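Local structure of isocitrate dehydrogenase [NAD] subunit 1 (Saccharomyces cerevisiae, 3BLX) at the interface of chains A and B and the interface of chains A and C. The protein forms, together with subunit 2, the allosteric mitochondrial enzyme that oxidatively decarboxylates isocitrate to 2-oxoglutarate with NAD+ in the citric acid cycle, and also binds mitochondrial mRNA leaders. Coordinates in Å, arbitrary orientation; residue numbers count along the deposited sequence, not the author numbering. Chains: chain A/B, Isocitrate dehydrogenase [NAD] subunit 1; chain C, Isocitrate dehydrogenase [NAD] subunit 2.

Contact 1: the interface of chains A and B. Residues chain A 263-266; chain B 13-16.
B:Lys13 and A:Arg264 both place CG anti to their backbone N (chi1 -165° and -179°); the lysine is extended throughout, the arginine as far as NE, and the two cross at about a right angle. The contact joins two copies of subunit 1, a member of the isocitrate and isopropylmalate dehydrogenase family, within the hetero-octamer: the N-terminal segment of chain B, with its short strand 13-14, docks on the end of strand 258-263 of chain A and the loop after it. The guanidinium of A:Arg264 lies with one face toward the lysine chain, whose CB sits over its rim; A:Arg264 CZ is 3.7 Å from B:Lys13 CB, so the aliphatic start of the lysine, not its charge, meets the arginine. The ammonium continues past it to A:Asp265, where B:Lys13 NZ is 3.2 Å from the carboxylate atom OD1, a salt bridge whose hydrogen bond is weak. A:Arg264 NH2 and B:Lys13 NZ remain 5.1 Å apart, and the aspartate probably offsets some of the repulsion between these like charges. Backbone bonds also hold the segment. B:Gly15 N donates to A:Gly263 O at 2.9 Å, and B:Gly16 N to A:Arg264 O at 3.3 Å. B:Gly15 and B:Gly16 both have positive phi (52° at the first), a bend that probably helps turn their amides toward successive carbonyls of chain A.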
# COMPACT_ATOMS: atom_id res chain seq x y z
N GLY A 263 -1.51 29.77 -7.70
CA GLY A 263 -2.34 28.63 -7.45
C GLY A 263 -2.24 27.71 -8.66
O GLY A 263 -1.45 27.95 -9.58
N ARG A 264 -3.02 26.65 -8.69
CA ARG A 264 -2.95 25.81 -9.86
C ARG A 264 -3.40 26.58 -11.09
O ARG A 264 -2.74 26.55 -12.14
CB ARG A 264 -3.80 24.55 -9.67
CG ARG A 264 -3.75 23.65 -10.83
CD ARG A 264 -4.55 22.39 -10.63
NE ARG A 264 -4.71 21.70 -11.91
CZ ARG A 264 -3.80 20.87 -12.43
NH1 ARG A 264 -2.68 20.61 -11.77
NH2 ARG A 264 -4.02 20.30 -13.60
N ASP A 265 -4.52 27.30 -10.98
CA ASP A 265 -5.13 27.92 -12.17
C ASP A 265 -4.95 29.44 -12.25
O ASP A 265 -5.30 30.06 -13.25
CB ASP A 265 -6.62 27.63 -12.25
CG ASP A 265 -6.93 26.16 -12.35
OD1 ASP A 265 -6.33 25.47 -13.20
OD2 ASP A 265 -7.81 25.70 -11.58
N TYR A 266 -4.41 30.04 -11.21
CA TYR A 266 -4.38 31.49 -11.11
C TYR A 266 -3.02 31.97 -10.67
O TYR A 266 -2.31 31.31 -9.93
CB TYR A 266 -5.43 31.98 -10.12
CG TYR A 266 -6.80 31.44 -10.39
CD1 TYR A 266 -7.34 30.45 -9.58
CD2 TYR A 266 -7.56 31.91 -11.44
CE1 TYR A 266 -8.59 29.93 -9.82
CE2 TYR A 266 -8.82 31.39 -11.70
CZ TYR A 266 -9.33 30.39 -10.87
OH TYR A 266 -10.57 29.84 -11.08
N LYS B 13 0.76 21.98 -13.20
CA LYS B 13 0.21 23.27 -13.63
C LYS B 13 0.38 24.39 -12.58
O LYS B 13 -0.13 24.32 -11.47
CB LYS B 13 -1.25 23.08 -14.00
CG LYS B 13 -1.87 24.17 -14.77
CD LYS B 13 -3.32 23.81 -15.04
CE LYS B 13 -4.11 24.93 -15.71
NZ LYS B 13 -5.50 24.50 -16.16
N TYR B 14 1.13 25.42 -12.93
CA TYR B 14 1.24 26.59 -12.08
C TYR B 14 0.71 27.84 -12.77
O TYR B 14 1.13 28.16 -13.88
CB TYR B 14 2.68 26.77 -11.63
CG TYR B 14 3.15 25.61 -10.80
CD1 TYR B 14 4.21 24.81 -11.21
CD2 TYR B 14 2.51 25.29 -9.62
CE1 TYR B 14 4.63 23.73 -10.47
CE2 TYR B 14 2.91 24.21 -8.86
CZ TYR B 14 3.98 23.43 -9.28
OH TYR B 14 4.38 22.36 -8.51
N GLY B 15 -0.24 28.50 -12.12
CA GLY B 15 -0.74 29.77 -12.61
C GLY B 15 -1.19 29.76 -14.06
O GLY B 15 -0.84 30.64 -14.85
N GLY B 16 -1.97 28.76 -14.41
CA GLY B 16 -2.49 28.69 -15.77
C GLY B 16 -1.57 28.01 -16.76
O GLY B 16 -2.01 27.68 -17.87

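Contact 2: the interface of chains A and C. Residues chain A 224, 246, 249-250; chain C 126, 225, 229, 253, 256-257.
Helices 216-225 and 237-251 of chain A pack against helices 221-230 and 244-258 of chain C, with a loop bearing C:Tyr126 at the border. Together they form an intersubunit four-helix bundle, as is usual at the dimer interface of the isocitrate and isopropylmalate dehydrogenase family. A:Ile246 and C:Leu253 meet tip to tip, their CD1 methyls 3.4 Å apart, while A:Ile246 CG1 also approaches C:Val225 CG2 at 3.9 Å. C:Val229 divides its branches: CG1, anti to the backbone N (chi1 169°), faces A:Ala249 CB at 3.4 Å, and CG2 touches A:Val224 CG1 at 3.7 Å. The second branch of A:Val224, CG2, lies against the backbone of C:Gly256, 3.9 Å from its CA. At the border, the phenol hydroxyl of C:Tyr126 donates from OH to A:Val224 O at 3.0 Å, in the carbonyl plane on a lone pair (C=O...donor angle 130°). The oxygen lies beside the ring edge, in the ring plane, rather than straight off the hydroxyl, so the bond is bent on the donor side. C:Leu257 CD2 covers the centre of one ring face, which probably helps hold the ring. A phenylalanine in place of C:Tyr126 would probably leave the A:Val224 carbonyl without its hydroxyl partner and the loop less firmly tied to chain A.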
# COMPACT_ATOMS: atom_id res chain seq x y z
N VAL A 224 20.68 37.49 8.90
CA VAL A 224 21.16 38.85 9.07
C VAL A 224 22.67 38.90 9.17
O VAL A 224 23.27 39.95 9.01
CB VAL A 224 20.55 39.57 10.31
CG1 VAL A 224 19.06 39.70 10.16
CG2 VAL A 224 20.93 38.86 11.61
N ILE A 246 13.46 40.32 6.86
CA ILE A 246 14.91 40.35 6.95
C ILE A 246 15.43 40.51 5.53
O ILE A 246 16.30 41.32 5.28
CB ILE A 246 15.47 39.09 7.58
CG1 ILE A 246 15.14 39.05 9.08
CG2 ILE A 246 16.97 39.04 7.41
CD1 ILE A 246 15.28 37.69 9.69
N ALA A 249 15.06 44.15 4.36
CA ALA A 249 16.06 45.00 4.96
C ALA A 249 17.46 44.79 4.35
O ALA A 249 18.18 45.76 4.08
CB ALA A 249 16.10 44.78 6.46
N LEU A 250 17.82 43.52 4.16
CA LEU A 250 19.08 43.15 3.51
C LEU A 250 19.37 43.83 2.17
O LEU A 250 20.53 44.17 1.91
CB LEU A 250 19.10 41.64 3.28
CG LEU A 250 19.89 40.79 4.26
CD1 LEU A 250 20.08 41.49 5.60
CD2 LEU A 250 19.20 39.46 4.38
N TYR C 126 27.37 44.70 11.91
CA TYR C 126 26.44 45.76 12.30
C TYR C 126 27.06 46.60 13.40
O TYR C 126 27.85 46.09 14.19
CB TYR C 126 25.08 45.17 12.76
CG TYR C 126 24.28 44.51 11.64
CD1 TYR C 126 23.29 45.19 10.97
CD2 TYR C 126 24.56 43.22 11.24
CE1 TYR C 126 22.58 44.60 9.93
CE2 TYR C 126 23.87 42.62 10.20
CZ TYR C 126 22.88 43.32 9.54
OH TYR C 126 22.20 42.71 8.50
N VAL C 225 11.08 43.86 12.60
CA VAL C 225 12.28 43.25 12.04
C VAL C 225 12.81 44.05 10.87
O VAL C 225 14.02 44.12 10.69
CB VAL C 225 12.25 41.69 11.79
CG1 VAL C 225 11.14 41.01 12.59
CG2 VAL C 225 12.21 41.34 10.33
N VAL C 229 16.64 45.67 11.48
CA VAL C 229 17.73 45.22 10.62
C VAL C 229 18.31 46.34 9.76
O VAL C 229 19.53 46.34 9.47
CB VAL C 229 17.34 44.02 9.75
CG1 VAL C 229 18.43 43.75 8.65
CG2 VAL C 229 17.08 42.79 10.65
N LEU C 253 17.75 36.81 16.39
CA LEU C 253 17.99 37.80 15.36
C LEU C 253 18.75 39.01 15.93
O LEU C 253 19.62 39.57 15.29
CB LEU C 253 16.65 38.23 14.78
CG LEU C 253 16.57 39.24 13.65
CD1 LEU C 253 15.33 38.99 12.83
CD2 LEU C 253 16.54 40.60 14.23
N GLY C 256 22.29 38.11 16.23
CA GLY C 256 22.89 38.13 14.90
C GLY C 256 23.28 39.55 14.50
O GLY C 256 24.22 39.75 13.73
N LEU C 257 22.57 40.53 15.05
CA LEU C 257 22.87 41.91 14.74
C LEU C 257 24.10 42.35 15.53
O LEU C 257 25.00 42.98 15.00
CB LEU C 257 21.68 42.81 15.04
CG LEU C 257 20.52 42.64 14.06
CD1 LEU C 257 19.30 43.44 14.48
CD2 LEU C 257 20.97 42.99 12.66

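Contact 3: the interface of chains A and C. Residues chain A 150-153; chain C 155-157.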
# COMPACT_ATOMS: atom_id res chain seq x y z
N SER A 150 -5.51 28.99 20.61
CA SER A 150 -5.37 28.84 19.16
C SER A 150 -5.33 27.36 18.76
O SER A 150 -4.70 26.54 19.41
CB SER A 150 -4.07 29.51 18.67
OG SER A 150 -4.06 30.90 18.92
N LEU A 151 -5.99 27.03 17.67
CA LEU A 151 -5.98 25.68 17.15
C LEU A 151 -5.65 25.78 15.68
O LEU A 151 -6.47 26.22 14.87
CB LEU A 151 -7.38 25.11 17.28
CG LEU A 151 -7.97 24.88 18.66
CD1 LEU A 151 -9.43 24.58 18.48
CD2 LEU A 151 -7.33 23.67 19.22
N LYS A 152 -4.43 25.37 15.32
CA LYS A 152 -3.98 25.49 13.92
C LYS A 152 -3.68 24.09 13.30
O LYS A 152 -3.35 23.16 14.02
CB LYS A 152 -2.78 26.44 13.83
CG LYS A 152 -3.08 27.92 14.18
CD LYS A 152 -1.77 28.75 14.21
CE LYS A 152 -1.90 30.14 14.88
NZ LYS A 152 -0.55 30.74 15.20
N VAL A 153 -3.84 23.93 11.99
CA VAL A 153 -3.54 22.64 11.39
C VAL A 153 -2.41 22.72 10.39
O VAL A 153 -2.21 23.73 9.75
CB VAL A 153 -4.76 22.02 10.71
CG1 VAL A 153 -5.82 21.74 11.71
CG2 VAL A 153 -5.28 22.90 9.61
N GLN C 155 -2.73 18.81 14.54
CA GLN C 155 -3.26 20.03 15.13
C GLN C 155 -2.43 20.46 16.34
O GLN C 155 -1.98 19.61 17.13
CB GLN C 155 -4.69 19.79 15.52
CG GLN C 155 -5.37 20.95 16.15
CD GLN C 155 -6.82 20.63 16.57
OE1 GLN C 155 -7.06 19.71 17.35
NE2 GLN C 155 -7.79 21.39 16.04
N SER C 156 -2.20 21.77 16.47
CA SER C 156 -1.39 22.32 17.57
C SER C 156 -2.31 23.11 18.46
O SER C 156 -3.22 23.75 17.97
CB SER C 156 -0.32 23.24 17.00
OG SER C 156 0.62 22.52 16.22
N ILE C 157 -2.08 23.07 19.76
CA ILE C 157 -2.89 23.81 20.69
C ILE C 157 -1.94 24.65 21.53
O ILE C 157 -1.02 24.12 22.14
CB ILE C 157 -3.68 22.83 21.57
CG1 ILE C 157 -4.44 21.85 20.69
CG2 ILE C 157 -4.67 23.51 22.45
CD1 ILE C 157 -5.18 20.78 21.48
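Strand 147-155 of chain A and strand 153-161 of chain C run antiparallel, with bridges pairing A:Leu151 with C:Ile157, A:Lys152 with C:Ser156 and A:Val153 with C:Gln155. The result is an intersubunit beta-sheet between subunits 1 and 2, consistent with the clasp that joins paired subunits in isocitrate dehydrogenases of this family. At the central pair, C:Ser156 N donates to A:Lys152 O at 3.0 Å, with an angle of 162° at the hydrogen. The return bond, from A:Lys152 N to C:Ser156 O at 3.3 Å, is weak. Both of these residues are poorly ordered, and the evidence here is therefore the backbone pairing more than the positions of their side chains. The packing on the sheet centres on A:Leu151. Its CD2 branch lies 3.7 Å from C:Ile157 CG1, and the two side chains run side by side, pointing the same way. C:Gln155, two residues before C:Ile157 and on the same face, reaches the same leucine. Its CG is anti to the backbone N (chi1 179°) and the chain is extended beyond, which carries the carboxamide to A:Leu151 at an oblique crossing. There the amide nitrogen NE2 is 3.9 Å from A:Leu151 CD2, and CD of the glutamine is 4.1 Å from that methyl. This is van der Waals contact, with the polar head resting against the leucine's hydrocarbon. Closer to the backbone, the glutamine methylene CG passes 3.7 Å from A:Lys152 O.

Chain A takes part in all three contacts with different residues. The C-alpha centres of contacts 1 and 2 lie about 34 Å apart, those of contacts 1 and 3 about 29 Å, and those of contacts 2 and 3 about 30 Å. Contacts 2 and 3 are two separated parts of the same subunit 1-subunit 2 interface, one built from helices and the other from strands, whereas contact 1 links chain A to another subunit 1. One chain thus bridges heteromeric and homomeric partners in the octamer, an arrangement that could help relay allosteric motions between subunits.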